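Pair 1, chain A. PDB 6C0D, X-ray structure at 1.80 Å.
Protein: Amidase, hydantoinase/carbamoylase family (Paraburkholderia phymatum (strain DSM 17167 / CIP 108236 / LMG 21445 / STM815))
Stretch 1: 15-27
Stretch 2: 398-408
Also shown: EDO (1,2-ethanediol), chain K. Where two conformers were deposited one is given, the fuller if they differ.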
# COMPACT_ATOMS: atom_id res chain seq x y z
N ARG A 15 4.01 16.28 -51.68
CA ARG A 15 3.42 14.95 -51.61
C ARG A 15 4.41 14.02 -50.91
O ARG A 15 5.51 13.78 -51.43
CB ARG A 15 3.10 14.44 -53.02
N ILE A 16 4.05 13.52 -49.72
CA ILE A 16 4.94 12.59 -49.05
C ILE A 16 4.96 11.27 -49.80
O ILE A 16 4.11 10.97 -50.64
CB ILE A 16 4.56 12.36 -47.57
CG1 ILE A 16 3.25 11.54 -47.49
CG2 ILE A 16 4.43 13.69 -46.85
CD1 ILE A 16 2.96 10.99 -46.08
N ASP A 17 5.96 10.46 -49.49
CA ASP A 17 6.05 9.11 -50.02
C ASP A 17 5.68 8.18 -48.88
O ASP A 17 6.48 7.98 -47.95
CB ASP A 17 7.47 8.82 -50.53
CG ASP A 17 7.65 7.40 -51.05
OD1 ASP A 17 6.82 6.53 -50.74
OD2 ASP A 17 8.64 7.15 -51.77
N PRO A 18 4.46 7.61 -48.88
CA PRO A 18 4.03 6.84 -47.70
C PRO A 18 4.83 5.57 -47.51
O PRO A 18 4.99 5.12 -46.36
CB PRO A 18 2.55 6.56 -47.99
CG PRO A 18 2.44 6.60 -49.50
CD PRO A 18 3.42 7.68 -49.92
N ILE A 19 5.34 4.98 -48.59
CA ILE A 19 6.13 3.76 -48.45
C ILE A 19 7.46 4.09 -47.78
O ILE A 19 7.90 3.40 -46.84
CB ILE A 19 6.34 3.10 -49.82
CG1 ILE A 19 4.99 2.67 -50.41
CG2 ILE A 19 7.26 1.88 -49.71
CD1 ILE A 19 5.10 2.12 -51.83
N ARG A 20 8.11 5.16 -48.24
CA ARG A 20 9.36 5.61 -47.64
C ARG A 20 9.17 5.94 -46.16
O ARG A 20 10.02 5.61 -45.32
CB ARG A 20 9.87 6.83 -48.41
CG ARG A 20 11.22 7.39 -47.98
CD ARG A 20 11.70 8.46 -48.96
NE ARG A 20 10.78 9.61 -48.99
CZ ARG A 20 10.84 10.60 -49.89
NH1 ARG A 20 11.78 10.59 -50.83
NH2 ARG A 20 9.98 11.60 -49.84
N LEU A 21 8.06 6.61 -45.83
CA LEU A 21 7.76 6.94 -44.43
C LEU A 21 7.67 5.69 -43.57
O LEU A 21 8.34 5.59 -42.53
CB LEU A 21 6.44 7.70 -44.37
CG LEU A 21 5.88 7.92 -42.97
CD1 LEU A 21 6.72 9.00 -42.27
CD2 LEU A 21 4.41 8.31 -43.06
N LEU A 22 6.84 4.73 -43.97
CA LEU A 22 6.67 3.51 -43.18
C LEU A 22 7.95 2.69 -43.12
O LEU A 22 8.27 2.08 -42.09
CB LEU A 22 5.51 2.67 -43.75
CG LEU A 22 4.18 3.37 -43.47
CD1 LEU A 22 3.05 2.81 -44.35
CD2 LEU A 22 3.84 3.24 -42.00
N ASP A 23 8.71 2.64 -44.23
CA ASP A 23 9.97 1.89 -44.23
C ASP A 23 10.93 2.43 -43.17
O ASP A 23 11.56 1.67 -42.43
CB ASP A 23 10.65 1.94 -45.60
CG ASP A 23 9.94 1.09 -46.67
OD1 ASP A 23 8.97 0.36 -46.34
OD2 ASP A 23 10.37 1.15 -47.84
N ASP A 24 11.05 3.76 -43.09
CA ASP A 24 11.93 4.37 -42.08
C ASP A 24 11.42 4.12 -40.66
O ASP A 24 12.21 3.86 -39.75
CB ASP A 24 12.09 5.87 -42.32
CG ASP A 24 13.11 6.20 -43.40
OD1 ASP A 24 13.93 5.33 -43.77
OD2 ASP A 24 13.10 7.35 -43.87
N LEU A 25 10.10 4.21 -40.44
CA LEU A 25 9.57 3.91 -39.12
C LEU A 25 9.89 2.48 -38.71
O LEU A 25 10.23 2.21 -37.55
CB LEU A 25 8.06 4.15 -39.06
CG LEU A 25 7.70 5.61 -38.81
CD1 LEU A 25 6.21 5.76 -38.99
CD2 LEU A 25 8.12 6.04 -37.41
N LYS A 26 9.77 1.54 -39.66
CA LYS A 26 10.02 0.14 -39.32
C LYS A 26 11.51 -0.14 -39.17
O LYS A 26 11.88 -0.99 -38.35
CB LYS A 26 9.40 -0.77 -40.38
CG LYS A 26 7.89 -0.66 -40.40
CD LYS A 26 7.29 -1.48 -41.52
CE LYS A 26 5.77 -1.30 -41.57
NZ LYS A 26 5.17 -2.13 -42.65
N THR A 27 12.36 0.56 -39.93
CA THR A 27 13.80 0.41 -39.72
C THR A 27 14.21 0.92 -38.35
O THR A 27 14.97 0.25 -37.64
CB THR A 27 14.57 1.12 -40.84
OG1 THR A 27 14.23 0.52 -42.10
CG2 THR A 27 16.08 0.98 -40.61
N ALA A 398 -2.86 2.34 -36.71
CA ALA A 398 -3.06 1.80 -38.05
C ALA A 398 -2.16 2.51 -39.05
O ALA A 398 -1.96 3.73 -38.95
CB ALA A 398 -4.52 1.94 -38.48
N GLU A 399 -1.62 1.76 -40.02
CA GLU A 399 -0.69 2.38 -40.97
C GLU A 399 -1.34 3.53 -41.72
O GLU A 399 -0.70 4.56 -41.96
CB GLU A 399 -0.15 1.35 -41.96
CG GLU A 399 0.74 0.29 -41.31
CD GLU A 399 1.67 -0.43 -42.28
OE1 GLU A 399 1.52 -0.28 -43.52
OE2 GLU A 399 2.57 -1.14 -41.80
N GLN A 400 -2.60 3.39 -42.12
CA GLN A 400 -3.26 4.48 -42.83
C GLN A 400 -3.39 5.73 -41.96
O GLN A 400 -3.45 6.85 -42.48
CB GLN A 400 -4.63 4.03 -43.35
CG GLN A 400 -5.52 3.45 -42.26
CD GLN A 400 -6.95 3.26 -42.72
OE1 GLN A 400 -7.68 4.23 -42.90
NE2 GLN A 400 -7.34 2.01 -42.93
N HIS A 401 -3.46 5.56 -40.64
CA HIS A 401 -3.52 6.75 -39.79
C HIS A 401 -2.13 7.35 -39.55
O HIS A 401 -2.01 8.58 -39.38
CB HIS A 401 -4.21 6.42 -38.47
CG HIS A 401 -5.62 5.94 -38.66
ND1 HIS A 401 -6.30 5.21 -37.70
CD2 HIS A 401 -6.47 6.07 -39.71
CE1 HIS A 401 -7.50 4.90 -38.17
NE2 HIS A 401 -7.63 5.42 -39.38
N ILE A 402 -1.09 6.52 -39.54
CA ILE A 402 0.28 7.05 -39.53
C ILE A 402 0.52 7.90 -40.78
O ILE A 402 1.09 9.00 -40.71
CB ILE A 402 1.30 5.90 -39.43
CG1 ILE A 402 1.12 5.12 -38.13
CG2 ILE A 402 2.75 6.46 -39.58
CD1 ILE A 402 1.92 3.80 -38.08
N VAL A 403 0.10 7.39 -41.93
CA VAL A 403 0.25 8.11 -43.19
C VAL A 403 -0.55 9.41 -43.18
O VAL A 403 -0.05 10.47 -43.57
CB VAL A 403 -0.16 7.21 -44.37
CG1 VAL A 403 -0.27 8.03 -45.68
CG2 VAL A 403 0.84 6.07 -44.52
N LEU A 404 -1.82 9.34 -42.76
CA LEU A 404 -2.63 10.57 -42.74
C LEU A 404 -2.02 11.63 -41.82
O LEU A 404 -1.98 12.82 -42.18
CB LEU A 404 -4.06 10.25 -42.29
CG LEU A 404 -4.98 11.46 -42.12
CD1 LEU A 404 -5.14 12.22 -43.46
CD2 LEU A 404 -6.36 11.08 -41.55
N GLY A 405 -1.55 11.23 -40.65
CA GLY A 405 -0.89 12.19 -39.76
C GLY A 405 0.26 12.91 -40.44
O GLY A 405 0.44 14.12 -40.28
N CYS A 406 1.04 12.17 -41.23
CA CYS A 406 2.18 12.78 -41.89
C CYS A 406 1.72 13.68 -43.03
O CYS A 406 2.32 14.73 -43.28
CB CYS A 406 3.13 11.71 -42.41
SG CYS A 406 4.79 12.38 -42.83
N GLU A 407 0.68 13.27 -43.76
CA GLU A 407 0.12 14.14 -44.80
C GLU A 407 -0.36 15.47 -44.22
O GLU A 407 -0.12 16.54 -44.80
CB GLU A 407 -1.04 13.42 -45.51
CG GLU A 407 -0.53 12.28 -46.40
CD GLU A 407 -1.67 11.44 -46.99
OE1 GLU A 407 -2.73 11.39 -46.37
OE2 GLU A 407 -1.49 10.83 -48.05
N VAL A 408 -1.07 15.43 -43.10
CA VAL A 408 -1.54 16.66 -42.45
C VAL A 408 -0.35 17.49 -42.00
O VAL A 408 -0.28 18.70 -42.24
CB VAL A 408 -2.48 16.34 -41.27
CG1 VAL A 408 -2.80 17.64 -40.44
CG2 VAL A 408 -3.78 15.68 -41.78
C1 EDO K . 11.84 4.19 -50.05
O1 EDO K . 12.98 5.06 -50.13
C2 EDO K . 11.19 4.05 -51.43
O2 EDO K . 9.82 4.48 -51.39
O HOH W 1 3.59 -1.29 -45.49

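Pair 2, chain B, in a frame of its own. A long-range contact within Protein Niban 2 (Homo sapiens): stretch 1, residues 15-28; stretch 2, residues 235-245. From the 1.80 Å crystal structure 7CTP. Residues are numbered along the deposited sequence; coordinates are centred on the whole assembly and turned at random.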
# COMPACT_ATOMS: atom_id res chain seq x y z
N HIS B 15 -12.87 -21.50 19.46
CA HIS B 15 -13.97 -20.63 19.05
C HIS B 15 -13.47 -19.57 18.07
O HIS B 15 -14.12 -19.30 17.05
CB HIS B 15 -14.59 -19.97 20.28
CG HIS B 15 -15.43 -20.90 21.11
ND1 HIS B 15 -16.42 -21.70 20.57
CD2 HIS B 15 -15.44 -21.13 22.44
CE1 HIS B 15 -16.99 -22.40 21.53
NE2 HIS B 15 -16.42 -22.07 22.68
N ILE B 16 -12.30 -18.99 18.35
CA ILE B 16 -11.76 -17.97 17.45
C ILE B 16 -11.45 -18.58 16.09
O ILE B 16 -11.76 -17.98 15.05
CB ILE B 16 -10.51 -17.31 18.06
CG1 ILE B 16 -10.88 -16.44 19.26
CG2 ILE B 16 -9.79 -16.48 17.00
CD1 ILE B 16 -9.73 -16.18 20.20
N ALA B 17 -10.87 -19.78 16.07
CA ALA B 17 -10.56 -20.42 14.79
C ALA B 17 -11.83 -20.71 14.00
O ALA B 17 -11.84 -20.61 12.76
CB ALA B 17 -9.78 -21.71 15.00
N GLU B 18 -12.91 -21.09 14.69
CA GLU B 18 -14.17 -21.35 14.00
C GLU B 18 -14.71 -20.08 13.36
O GLU B 18 -15.12 -20.08 12.19
CB GLU B 18 -15.19 -21.94 14.98
CG GLU B 18 -14.91 -23.41 15.31
CD GLU B 18 -15.73 -23.93 16.49
OE1 GLU B 18 -15.45 -25.07 16.94
OE2 GLU B 18 -16.63 -23.21 16.96
N LYS B 19 -14.71 -18.98 14.11
CA LYS B 19 -15.18 -17.70 13.57
C LYS B 19 -14.28 -17.23 12.43
O LYS B 19 -14.77 -16.71 11.42
CB LYS B 19 -15.24 -16.64 14.67
CG LYS B 19 -16.24 -16.97 15.78
CD LYS B 19 -16.13 -15.95 16.92
CE LYS B 19 -17.08 -16.30 18.07
NZ LYS B 19 -18.30 -15.45 18.06
N THR B 20 -12.96 -17.40 12.59
CA THR B 20 -12.02 -17.05 11.52
C THR B 20 -12.30 -17.86 10.26
O THR B 20 -12.28 -17.33 9.14
CB THR B 20 -10.59 -17.28 12.01
OG1 THR B 20 -10.35 -16.44 13.15
CG2 THR B 20 -9.56 -16.97 10.90
N GLY B 21 -12.56 -19.16 10.43
CA GLY B 21 -12.80 -20.01 9.28
C GLY B 21 -14.04 -19.61 8.51
O GLY B 21 -14.07 -19.67 7.28
N LYS B 22 -15.08 -19.18 9.22
CA LYS B 22 -16.30 -18.73 8.56
C LYS B 22 -16.06 -17.45 7.77
O LYS B 22 -16.57 -17.30 6.65
CB LYS B 22 -17.41 -18.55 9.59
CG LYS B 22 -17.77 -19.88 10.24
CD LYS B 22 -18.89 -19.77 11.26
CE LYS B 22 -19.11 -21.12 11.93
NZ LYS B 22 -20.10 -21.03 13.05
N ILE B 23 -15.27 -16.52 8.32
CA ILE B 23 -14.90 -15.31 7.59
C ILE B 23 -14.09 -15.65 6.35
O ILE B 23 -14.32 -15.11 5.26
CB ILE B 23 -14.13 -14.33 8.49
CG1 ILE B 23 -15.06 -13.74 9.55
CG2 ILE B 23 -13.50 -13.21 7.66
CD1 ILE B 23 -14.30 -13.15 10.73
N LEU B 24 -13.10 -16.54 6.50
CA LEU B 24 -12.26 -16.87 5.35
C LEU B 24 -13.07 -17.54 4.25
O LEU B 24 -12.86 -17.26 3.07
CB LEU B 24 -11.10 -17.75 5.78
CG LEU B 24 -10.12 -17.02 6.69
CD1 LEU B 24 -9.20 -18.05 7.36
CD2 LEU B 24 -9.30 -15.99 5.92
N THR B 25 -14.01 -18.43 4.62
CA THR B 25 -14.87 -19.07 3.63
C THR B 25 -15.65 -18.04 2.83
O THR B 25 -15.70 -18.10 1.60
CB THR B 25 -15.82 -20.06 4.31
OG1 THR B 25 -15.07 -21.16 4.84
CG2 THR B 25 -16.87 -20.59 3.32
N GLU B 26 -16.28 -17.09 3.53
CA GLU B 26 -17.05 -16.07 2.83
C GLU B 26 -16.16 -15.21 1.94
O GLU B 26 -16.50 -14.93 0.78
CB GLU B 26 -17.83 -15.20 3.82
CG GLU B 26 -18.92 -14.36 3.12
CD GLU B 26 -19.63 -13.39 4.05
OE1 GLU B 26 -20.26 -12.44 3.52
OE2 GLU B 26 -19.55 -13.58 5.28
N PHE B 27 -15.00 -14.78 2.46
CA PHE B 27 -14.07 -14.02 1.63
C PHE B 27 -13.66 -14.80 0.39
O PHE B 27 -13.58 -14.25 -0.71
CB PHE B 27 -12.81 -13.62 2.40
CG PHE B 27 -11.74 -13.08 1.47
CD1 PHE B 27 -11.84 -11.78 1.00
CD2 PHE B 27 -10.74 -13.90 0.96
CE1 PHE B 27 -10.90 -11.28 0.11
CE2 PHE B 27 -9.80 -13.41 0.06
CZ PHE B 27 -9.89 -12.10 -0.37
N LEU B 28 -13.31 -16.08 0.57
CA LEU B 28 -12.76 -16.83 -0.56
C LEU B 28 -13.81 -17.06 -1.64
O LEU B 28 -13.45 -17.22 -2.82
CB LEU B 28 -12.18 -18.15 -0.05
CG LEU B 28 -10.91 -17.89 0.78
CD1 LEU B 28 -10.50 -19.15 1.58
CD2 LEU B 28 -9.78 -17.37 -0.09
N ILE B 235 -3.26 -8.69 4.90
CA ILE B 235 -4.52 -7.99 4.70
C ILE B 235 -5.70 -8.84 5.15
O ILE B 235 -6.63 -8.35 5.79
CB ILE B 235 -4.65 -7.55 3.23
CG1 ILE B 235 -3.61 -6.47 2.92
CG2 ILE B 235 -6.09 -7.10 2.93
CD1 ILE B 235 -3.42 -6.24 1.41
N LEU B 236 -5.68 -10.13 4.80
CA LEU B 236 -6.71 -11.04 5.28
C LEU B 236 -6.74 -11.11 6.80
O LEU B 236 -7.81 -11.19 7.41
CB LEU B 236 -6.48 -12.43 4.70
CG LEU B 236 -7.12 -12.73 3.37
CD1 LEU B 236 -6.75 -14.17 3.02
CD2 LEU B 236 -8.63 -12.55 3.48
N SER B 237 -5.56 -11.12 7.42
CA SER B 237 -5.50 -11.10 8.88
C SER B 237 -6.11 -9.82 9.44
O SER B 237 -6.83 -9.86 10.43
CB SER B 237 -4.06 -11.26 9.35
OG SER B 237 -3.49 -12.44 8.81
N ASN B 238 -5.82 -8.68 8.80
CA ASN B 238 -6.43 -7.42 9.21
C ASN B 238 -7.95 -7.48 9.06
O ASN B 238 -8.68 -6.95 9.91
CB ASN B 238 -5.89 -6.25 8.39
CG ASN B 238 -4.40 -5.98 8.62
OD1 ASN B 238 -3.80 -6.40 9.62
ND2 ASN B 238 -3.80 -5.26 7.66
N LEU B 239 -8.43 -8.07 7.96
CA LEU B 239 -9.87 -8.21 7.74
C LEU B 239 -10.54 -8.99 8.88
O LEU B 239 -11.57 -8.57 9.41
CB LEU B 239 -10.12 -8.92 6.41
CG LEU B 239 -11.55 -9.02 5.90
CD1 LEU B 239 -12.06 -7.64 5.44
CD2 LEU B 239 -11.59 -10.01 4.76
N VAL B 240 -9.96 -10.15 9.22
CA VAL B 240 -10.50 -10.98 10.30
C VAL B 240 -10.46 -10.23 11.63
O VAL B 240 -11.45 -10.21 12.38
CB VAL B 240 -9.74 -12.31 10.39
CG1 VAL B 240 -10.19 -13.10 11.63
CG2 VAL B 240 -9.98 -13.14 9.13
N MET B 241 -9.31 -9.62 11.96
CA MET B 241 -9.20 -8.92 13.25
C MET B 241 -10.19 -7.76 13.35
O MET B 241 -10.76 -7.52 14.42
CB MET B 241 -7.78 -8.40 13.46
CG MET B 241 -6.70 -9.48 13.61
SD MET B 241 -6.98 -10.61 15.00
CE MET B 241 -6.73 -9.51 16.40
N GLU B 242 -10.40 -7.04 12.25
CA GLU B 242 -11.37 -5.95 12.27
C GLU B 242 -12.75 -6.47 12.63
O GLU B 242 -13.48 -5.86 13.42
CB GLU B 242 -11.40 -5.24 10.91
CG GLU B 242 -12.53 -4.22 10.76
CD GLU B 242 -12.60 -3.62 9.36
OE1 GLU B 242 -12.58 -4.37 8.36
OE2 GLU B 242 -12.66 -2.37 9.27
N GLU B 243 -13.11 -7.63 12.10
CA GLU B 243 -14.45 -8.17 12.33
C GLU B 243 -14.58 -8.79 13.72
O GLU B 243 -15.60 -8.58 14.39
CB GLU B 243 -14.77 -9.19 11.24
CG GLU B 243 -16.21 -9.66 11.25
CD GLU B 243 -16.64 -10.31 9.95
OE1 GLU B 243 -16.12 -9.93 8.88
OE2 GLU B 243 -17.49 -11.22 10.02
N LEU B 244 -13.57 -9.53 14.16
CA LEU B 244 -13.67 -10.28 15.41
C LEU B 244 -13.26 -9.49 16.64
O LEU B 244 -13.70 -9.83 17.74
CB LEU B 244 -12.81 -11.54 15.34
CG LEU B 244 -13.22 -12.58 14.30
CD1 LEU B 244 -12.52 -13.90 14.57
CD2 LEU B 244 -14.74 -12.77 14.31
N GLY B 245 -12.42 -8.47 16.48
CA GLY B 245 -11.91 -7.68 17.58
C GLY B 245 -12.95 -7.16 18.56
O GLY B 245 -12.82 -7.35 19.78

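Pair 1 and pair 2 set two helices against each other in nearly the same way. The axes approach to 10.3 Å and cross at 113° in pair 1; in pair 2 the values are 10.2 Å and 122°. The backbone atoms of 14 central residues superpose with an RMSD of 0.6 Å, and the buried surface is almost equal, 500 and 514 Å². The frame brings largely the same positions to the partner and leaves their chemistry fairly free.

The closest backbone point is common to both. P18(A) lies over V403(A), with CA atoms 6.0 Å apart, and the matched T20(B) lies over V240(B), with CA atoms 6.4 Å apart. Such an approach suits compact side chains: P18(A) CB meets V403(A) CG2 at 3.9 Å, and T20(B) OG1 meets V240(B) CG1 at 3.7 Å. The threonine hydroxyl can sit in this apolar setting because T20(B) OG1 donates to I16(B) O at 2.8 Å within its own helix.

One position earlier the chains diverge. D17(A) caps the start of its helix, its OD1 accepting from R20(A) N at 3.1 Å, whereas the matched K19(B) lies within a helix already under way. The loop before the cap brings in I16(A), whose CD1 packs on C406(A) CB and E407(A) CG, both at 3.7 Å. In pair 2 the residue matched to E407(A), L244(B), is a knob among I16(B), K19(B), T20(B) and I23(B); its CD2 reaches I23(B) CD1 at 3.6 Å. The filling thus comes from stretch 1 in one pair and from stretch 2 in the other.

The central position, L21(A) in pair 1 and I23(B) in pair 2, is apolar in both, with side-chain centres 0.9 Å apart. L21(A) CD2 rests on C406(A) CB at 3.7 Å, while I23(B) CG1 touches OE2 of the matching E243(B) at 3.5 Å.

The far end shows the sharpest swap. E399(A) matches L236(B). At the exposed edge of pair 1, E399(A) OE2 takes a salt bridge from K26(A) NZ at 2.9 Å, and a water also links the two side chains, weakly on the lysine side. In buried surroundings, L236(B) instead places CD2 over one face of the F27(B) ring, 3.7 Å from its centroid. F27(B) matches L25(A), whose CD1 packs on I402(A) CG2 at 3.6 Å. The same crossing thus accommodates a salt bridge at an exposed end in pair 1 and a leucine methyl over an aromatic face at a buried end in pair 2.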